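Proline iminopeptidase (Streptomyces halstedii, PDB 3WMR) probably hydrolyses amide bonds to release an N-terminal residue such as proline, and is an alpha/beta-hydrolase amidohydrolase whose hydrophobic tunnel serves polyketide substrates. Local coordinates at residues T26-Q31 and L111-I116; D105-L110 and S133-R138; P171-T176 and F192-A197. All coordinates share one frame; numbering follows the deposited sequence.

Contact 1: residues T26-Q31 and L111-I116; sequences TVPFGQ and LNQLGI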
# COMPACT_ATOMS: atom_id res chain seq x y z
N THR A 26 -17.77 -6.23 9.55
CA THR A 26 -17.26 -4.92 9.93
C THR A 26 -17.08 -4.82 11.42
O THR A 26 -17.64 -5.62 12.18
CB THR A 26 -18.19 -3.77 9.47
OG1 THR A 26 -19.45 -3.85 10.16
CG2 THR A 26 -18.41 -3.81 7.97
N VAL A 27 -16.30 -3.84 11.84
CA VAL A 27 -16.19 -3.49 13.25
C VAL A 27 -16.53 -2.00 13.37
O VAL A 27 -16.30 -1.24 12.42
CB VAL A 27 -14.79 -3.81 13.81
CG1 VAL A 27 -14.46 -5.29 13.60
CG2 VAL A 27 -13.71 -2.93 13.19
N PRO A 28 -17.12 -1.58 14.50
CA PRO A 28 -17.40 -0.16 14.64
C PRO A 28 -16.10 0.62 14.83
O PRO A 28 -15.21 0.19 15.56
CB PRO A 28 -18.26 -0.08 15.91
CG PRO A 28 -17.82 -1.26 16.71
CD PRO A 28 -17.48 -2.34 15.72
N PHE A 29 -15.99 1.74 14.12
CA PHE A 29 -14.90 2.67 14.29
C PHE A 29 -15.58 3.99 14.59
O PHE A 29 -16.00 4.72 13.67
CB PHE A 29 -14.04 2.75 13.02
CG PHE A 29 -12.98 3.83 13.06
CD1 PHE A 29 -12.25 4.08 14.22
CD2 PHE A 29 -12.69 4.57 11.92
CE1 PHE A 29 -11.28 5.06 14.25
CE2 PHE A 29 -11.72 5.55 11.95
CZ PHE A 29 -11.02 5.80 13.11
N GLY A 30 -15.73 4.27 15.88
CA GLY A 30 -16.56 5.37 16.34
C GLY A 30 -17.90 5.34 15.63
O GLY A 30 -18.61 4.34 15.66
N GLN A 31 -18.19 6.45 14.95
CA GLN A 31 -19.45 6.64 14.24
C GLN A 31 -19.58 5.79 12.96
O GLN A 31 -20.68 5.64 12.43
CB GLN A 31 -19.56 8.13 13.90
CG GLN A 31 -20.81 8.58 13.17
CD GLN A 31 -20.72 10.02 12.74
OE1 GLN A 31 -19.91 10.79 13.26
NE2 GLN A 31 -21.56 10.41 11.78
N LEU A 111 -7.19 -3.44 15.19
CA LEU A 111 -6.40 -4.41 15.95
C LEU A 111 -7.08 -4.70 17.30
O LEU A 111 -7.12 -5.84 17.75
CB LEU A 111 -4.98 -3.88 16.18
CG LEU A 111 -4.14 -3.68 14.91
CD1 LEU A 111 -2.93 -2.82 15.24
CD2 LEU A 111 -3.71 -5.00 14.29
N ASN A 112 -7.64 -3.66 17.92
CA ASN A 112 -8.35 -3.80 19.19
C ASN A 112 -9.63 -4.61 19.04
O ASN A 112 -9.83 -5.57 19.78
CB ASN A 112 -8.67 -2.43 19.81
CG ASN A 112 -7.43 -1.69 20.30
OD1 ASN A 112 -7.35 -0.47 20.18
ND2 ASN A 112 -6.49 -2.41 20.87
N GLN A 113 -10.47 -4.24 18.08
CA GLN A 113 -11.78 -4.89 17.87
C GLN A 113 -11.63 -6.38 17.52
O GLN A 113 -12.41 -7.21 17.96
CB GLN A 113 -12.59 -4.19 16.77
CG GLN A 113 -12.95 -2.73 17.04
CD GLN A 113 -14.04 -2.55 18.09
OE1 GLN A 113 -14.91 -3.40 18.27
NE2 GLN A 113 -14.00 -1.41 18.78
N LEU A 114 -10.61 -6.71 16.74
CA LEU A 114 -10.34 -8.12 16.41
C LEU A 114 -9.57 -8.87 17.52
O LEU A 114 -9.33 -10.06 17.39
CB LEU A 114 -9.56 -8.23 15.09
CG LEU A 114 -10.26 -7.70 13.84
CD1 LEU A 114 -9.33 -7.83 12.64
CD2 LEU A 114 -11.57 -8.42 13.57
N GLY A 115 -9.17 -8.19 18.59
CA GLY A 115 -8.45 -8.85 19.69
C GLY A 115 -7.06 -9.37 19.31
O GLY A 115 -6.62 -10.40 19.81
N ILE A 116 -6.37 -8.65 18.44
CA ILE A 116 -5.02 -9.03 18.03
C ILE A 116 -3.98 -7.97 18.36
O ILE A 116 -2.85 -8.09 17.93
CB ILE A 116 -4.98 -9.40 16.53
CG1 ILE A 116 -5.44 -8.24 15.66
CG2 ILE A 116 -5.88 -10.61 16.28
CD1 ILE A 116 -5.33 -8.51 14.17
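V27 and P28 meet Q113 and L114 where an outer strand of the alpha/beta-hydrolase sheet lies against the last turn of a helix. Strand 23-29 is an edge strand of the mixed sheet. Residues 111-116 hold the last turn of helix 100-113 and the loop that follows. Almost all of the contact is apolar.

V27 is the buried member. Its CB points at the helix end and lies 3.7 Å from Q113 CB. Its two methyls straddle the aliphatic start of the glutamine: V27 CG1 is 3.8 Å from Q113 CB, and V27 CG2 is 3.9 Å from Q113 CG. The two side chains run past each other in opposite directions, so they meet flank to flank. CG1 stands anti to the carbonyl carbon of V27 (chi1 -56°). From there it also reaches toward L114, with V27 CG1 4.3 Å from L114 CD2. Y36 of the next strand touches both V27 and L114, and L110 adds to the cover of V27.

P28 is a more exposed partner. P28 CD lies 4.2 Å from Q113 CD, at the end of the glutamine chain. The Q113 chain bends at its second torsion (chi2 -73°), which brings this end over to P28. No hydrogen bond crosses between the segments.

The polar bonds lie elsewhere: V27 pairs with T34 of strand 32-39 through the backbone, and T26 OG1 bonds to R33 of the same strand. In 111-116 they stay within the segment. At the helix end the chain closes in a Schellman motif, with G115 at positive phi. I116 N donates to L111 O at 3.0 Å, and G115 N donates to N112 O, also at 3.0 Å.

Contact 2: residues D105-L110 and S133-R138; sequences DELDNL and SVHAAR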
# COMPACT_ATOMS: atom_id res chain seq x y z
N ASP A 105 -5.74 5.84 13.58
CA ASP A 105 -6.75 5.58 14.59
C ASP A 105 -7.61 4.39 14.18
O ASP A 105 -7.97 3.59 15.03
CB ASP A 105 -7.65 6.80 14.80
CG ASP A 105 -6.96 7.93 15.56
OD1 ASP A 105 -5.96 7.67 16.26
OD2 ASP A 105 -7.43 9.09 15.45
N GLU A 106 -7.92 4.29 12.89
CA GLU A 106 -8.66 3.16 12.35
C GLU A 106 -7.89 1.84 12.48
O GLU A 106 -8.47 0.82 12.86
CB GLU A 106 -9.02 3.39 10.87
CG GLU A 106 -9.80 2.24 10.27
CD GLU A 106 -10.14 2.41 8.80
OE1 GLU A 106 -9.26 2.80 7.99
OE2 GLU A 106 -11.30 2.11 8.45
N LEU A 107 -6.61 1.84 12.15
CA LEU A 107 -5.81 0.63 12.28
C LEU A 107 -5.75 0.19 13.75
O LEU A 107 -5.97 -0.98 14.05
CB LEU A 107 -4.40 0.82 11.68
CG LEU A 107 -3.37 -0.27 11.96
CD1 LEU A 107 -3.83 -1.62 11.43
CD2 LEU A 107 -2.03 0.10 11.36
N ASP A 108 -5.45 1.12 14.66
CA ASP A 108 -5.44 0.82 16.10
C ASP A 108 -6.79 0.25 16.54
O ASP A 108 -6.85 -0.78 17.21
CB ASP A 108 -5.12 2.06 16.94
CG ASP A 108 -3.65 2.39 16.96
OD1 ASP A 108 -2.81 1.46 16.84
OD2 ASP A 108 -3.32 3.57 17.11
N ASN A 109 -7.88 0.91 16.14
CA ASN A 109 -9.22 0.44 16.46
C ASN A 109 -9.43 -0.98 15.96
O ASN A 109 -9.96 -1.82 16.68
CB ASN A 109 -10.31 1.38 15.91
CG ASN A 109 -11.72 0.83 16.12
OD1 ASN A 109 -12.36 0.33 15.18
ND2 ASN A 109 -12.19 0.89 17.34
N LEU A 110 -8.99 -1.26 14.73
CA LEU A 110 -9.20 -2.58 14.13
C LEU A 110 -8.44 -3.70 14.86
O LEU A 110 -8.99 -4.77 15.11
CB LEU A 110 -8.79 -2.58 12.65
CG LEU A 110 -8.93 -3.92 11.94
CD1 LEU A 110 -10.39 -4.33 11.83
CD2 LEU A 110 -8.28 -3.87 10.57
N SER A 133 4.71 2.45 8.83
CA SER A 133 5.92 3.01 9.44
C SER A 133 5.57 3.99 10.56
O SER A 133 6.22 3.99 11.62
CB SER A 133 6.76 3.75 8.40
OG SER A 133 7.23 2.86 7.42
N VAL A 134 4.55 4.81 10.32
CA VAL A 134 4.09 5.77 11.34
C VAL A 134 3.60 5.01 12.58
O VAL A 134 3.96 5.32 13.72
CB VAL A 134 2.97 6.68 10.78
CG1 VAL A 134 2.39 7.58 11.86
CG2 VAL A 134 3.49 7.53 9.63
N HIS A 135 2.78 4.01 12.34
CA HIS A 135 2.33 3.11 13.39
C HIS A 135 3.49 2.44 14.16
O HIS A 135 3.50 2.46 15.37
CB HIS A 135 1.42 2.06 12.79
CG HIS A 135 0.92 1.06 13.77
ND1 HIS A 135 -0.32 1.16 14.37
CD2 HIS A 135 1.48 -0.07 14.25
CE1 HIS A 135 -0.49 0.13 15.18
NE2 HIS A 135 0.59 -0.63 15.13
N ALA A 136 4.45 1.86 13.44
CA ALA A 136 5.59 1.20 14.06
C ALA A 136 6.49 2.16 14.86
O ALA A 136 7.14 1.75 15.81
CB ALA A 136 6.43 0.47 13.02
N ALA A 137 6.49 3.44 14.48
CA ALA A 137 7.36 4.42 15.09
C ALA A 137 6.88 4.82 16.49
O ALA A 137 7.66 5.32 17.29
CB ALA A 137 7.49 5.65 14.20
N ARG A 138 5.62 4.55 16.79
CA ARG A 138 5.07 4.74 18.12
C ARG A 138 5.38 3.58 19.06
O ARG A 138 5.01 3.62 20.23
CB ARG A 138 3.56 4.93 18.03
CG ARG A 138 3.20 6.07 17.11
CD ARG A 138 1.70 6.29 17.02
NE ARG A 138 1.27 7.57 16.42
CZ ARG A 138 1.91 8.31 15.50
NH1 ARG A 138 3.07 7.95 14.95
NH2 ARG A 138 1.34 9.43 15.08
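H135 is met from two directions by L107 and D108, neighbours on helix 100-113. L107 comes over one face of the imidazole. Its CD2 makes a CH-pi contact, 4.0 Å from the ring centroid and 30° off the ring normal. The methyl sits off-centre toward ND1, with L107 CD2 3.6 Å from H135 ND1. D108 comes at the ring edge, near its plane. D108 OD1 is 3.1 Å from H135 CE1 and 3.5 Å from H135 ND1. The carboxylate is turned 47° against the ring, and no hydrogen bond joins the pair.

The torsions explain the reach. H135 CG lies anti to its own backbone N (chi1 178°), which carries the ring across the gap between the helices, whose nearest CA atoms, D108 and H135, are 8.5 Å apart.

On the next shell, Y120 OH is hydrogen-bonded to H135 NE2, which helps fix the rotation of the ring. P140 also packs on H135, and Y79 of strand 76-80 touches L107. R138 forms a salt bridge with E104 and a weak bond from its NH1 to V134 O. Its NE stays 6.1 Å from D108 OD2.

Both helices belong to the alpha/beta-hydrolase core. Helix 127-137 directly follows S126, the predicted nucleophile.

The ring thus offers a face to a methyl and an edge to an anion. The nearby carboxylate would probably polarise the CE1-ND1 edge and favour positive charge on the imidazole.

Contact 3: residues P171-T176 and F192-A197; sequences PDVQET and FHAMRA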
# COMPACT_ATOMS: atom_id res chain seq x y z
N PRO A 171 8.83 10.40 -26.27
CA PRO A 171 8.54 11.84 -26.26
C PRO A 171 7.06 12.19 -26.41
O PRO A 171 6.56 13.02 -25.66
CB PRO A 171 9.36 12.36 -27.45
CG PRO A 171 10.52 11.43 -27.51
CD PRO A 171 9.96 10.08 -27.17
N ASP A 172 6.35 11.52 -27.31
CA ASP A 172 4.92 11.80 -27.51
C ASP A 172 4.07 11.50 -26.27
O ASP A 172 3.10 12.21 -26.00
CB ASP A 172 4.35 11.05 -28.75
CG ASP A 172 4.26 9.54 -28.56
OD1 ASP A 172 5.26 8.93 -28.10
OD2 ASP A 172 3.21 8.95 -28.91
N VAL A 173 4.44 10.45 -25.54
CA VAL A 173 3.75 10.08 -24.31
C VAL A 173 3.96 11.18 -23.27
O VAL A 173 3.00 11.60 -22.63
CB VAL A 173 4.27 8.74 -23.75
CG1 VAL A 173 3.75 8.49 -22.35
CG2 VAL A 173 3.84 7.59 -24.66
N GLN A 174 5.20 11.64 -23.13
CA GLN A 174 5.54 12.72 -22.22
C GLN A 174 4.70 13.96 -22.49
O GLN A 174 4.14 14.54 -21.57
CB GLN A 174 7.03 13.08 -22.32
CG GLN A 174 7.97 11.99 -21.83
CD GLN A 174 9.40 12.47 -21.72
OE1 GLN A 174 9.67 13.54 -21.17
NE2 GLN A 174 10.32 11.68 -22.25
N GLU A 175 4.59 14.35 -23.77
CA GLU A 175 3.80 15.53 -24.14
C GLU A 175 2.31 15.35 -23.87
O GLU A 175 1.65 16.27 -23.40
CB GLU A 175 4.01 15.93 -25.61
CG GLU A 175 5.43 16.36 -25.91
CD GLU A 175 5.58 17.12 -27.22
OE1 GLU A 175 4.56 17.48 -27.86
OE2 GLU A 175 6.76 17.35 -27.58
N THR A 176 1.81 14.16 -24.16
CA THR A 176 0.42 13.83 -23.89
C THR A 176 0.10 13.91 -22.39
O THR A 176 -0.94 14.45 -22.02
CB THR A 176 0.08 12.42 -24.40
OG1 THR A 176 0.34 12.36 -25.80
CG2 THR A 176 -1.38 12.09 -24.15
N PHE A 192 -5.29 8.54 -20.48
CA PHE A 192 -5.32 7.20 -19.92
C PHE A 192 -4.35 6.25 -20.62
O PHE A 192 -3.70 5.45 -19.96
CB PHE A 192 -6.73 6.61 -19.94
CG PHE A 192 -6.87 5.37 -19.11
CD1 PHE A 192 -6.45 4.14 -19.60
CD2 PHE A 192 -7.37 5.44 -17.82
CE1 PHE A 192 -6.53 3.01 -18.82
CE2 PHE A 192 -7.46 4.30 -17.04
CZ PHE A 192 -7.05 3.08 -17.55
N HIS A 193 -4.27 6.31 -21.94
CA HIS A 193 -3.35 5.44 -22.65
C HIS A 193 -1.88 5.87 -22.53
O HIS A 193 -0.99 5.03 -22.56
CB HIS A 193 -3.84 5.23 -24.09
CG HIS A 193 -5.11 4.43 -24.14
ND1 HIS A 193 -5.15 3.09 -23.80
CD2 HIS A 193 -6.38 4.79 -24.42
CE1 HIS A 193 -6.40 2.66 -23.90
NE2 HIS A 193 -7.16 3.67 -24.27
N ALA A 194 -1.63 7.17 -22.36
CA ALA A 194 -0.29 7.65 -22.00
C ALA A 194 0.09 7.19 -20.58
O ALA A 194 1.20 6.71 -20.35
CB ALA A 194 -0.22 9.17 -22.12
N MET A 195 -0.84 7.31 -19.64
CA MET A 195 -0.68 6.80 -18.27
C MET A 195 -0.36 5.31 -18.27
O MET A 195 0.42 4.84 -17.44
CB MET A 195 -1.96 7.05 -17.46
CG MET A 195 -1.88 6.71 -15.98
SD MET A 195 -3.50 6.34 -15.27
CE MET A 195 -3.66 4.65 -15.87
N ARG A 196 -0.93 4.58 -19.23
CA ARG A 196 -0.72 3.13 -19.37
C ARG A 196 0.68 2.77 -19.81
O ARG A 196 1.22 1.75 -19.40
CB ARG A 196 -1.74 2.54 -20.33
CG ARG A 196 -3.11 2.41 -19.71
CD ARG A 196 -3.23 1.07 -19.03
NE ARG A 196 -3.08 0.04 -20.05
CZ ARG A 196 -2.58 -1.17 -19.85
NH1 ARG A 196 -2.19 -1.55 -18.65
NH2 ARG A 196 -2.49 -2.00 -20.88
N ALA A 197 1.28 3.59 -20.66
CA ALA A 197 2.69 3.42 -20.96
C ALA A 197 3.54 3.46 -19.67
O ALA A 197 4.56 2.80 -19.60
CB ALA A 197 3.16 4.47 -21.96
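D172 O takes two bonds from T176, the residue that also meets A194 across the contact. T176 N donates at 3.0 Å to D172 O as the ordinary helix bond. T176 OG1 donates at 2.8 Å to the same D172 O, with a C=O...donor angle of 146°. The two donors come from opposite faces of the carbonyl plane.

The segments belong to helices 171-183 and 189-202. These lie in the helical insertion between strands 143-149 and 258-263, consistent with the cap of S33-family alpha/beta hydrolases. The short axes approach to 9.1 Å, with 127° between their directions. The backbones come close because alanines face the valine: V173 CA and A194 CA are 5.3 Å apart.

The bond to D172 O suits a rotamer with OG1 anti to the carbonyl carbon (chi1 -58°). This rotamer turns the methyl toward the other helix, where T176 CG2 is 3.7 Å from A194 CB. One branch of the threonine therefore serves its own helix and the other serves the contact. With an alanine here, both branches are gone, which would probably leave D172 O with only the backbone bond from this position and open a gap beside the A194 methyl.

V173 carries the other half. Its CB points at helix 189-202, and CG1 touches the methyls of two alanines, A194 and A197, three residues apart on the helix. M195 turns from this interface toward N234 and F236, and R196 pairs with D200. V173 CG1 is 4.0 Å from A194 CB and 4.1 Å from A197 CB. The same methyl also lies over the backbone, with V173 CG1 3.7 Å from A194 O.

Contacts 1 and 2 share helix 100-113 and touch each other. F29, next to P28 on the edge strand, packs on D105 and E106 about two turns before the helix end. Contact 2 is the most buried and lies nearest the centre of the chain. It alone sets a charged group against an aromatic ring. Contact 1 is partly buried, with aliphatic groups meeting at the rim of the sheet. Contact 3 stands apart in the helical insertion, about 24 Å from contact 2 at the nearest atoms. There small residues let two helices come close. None of the three has a hydrogen bond between its segments.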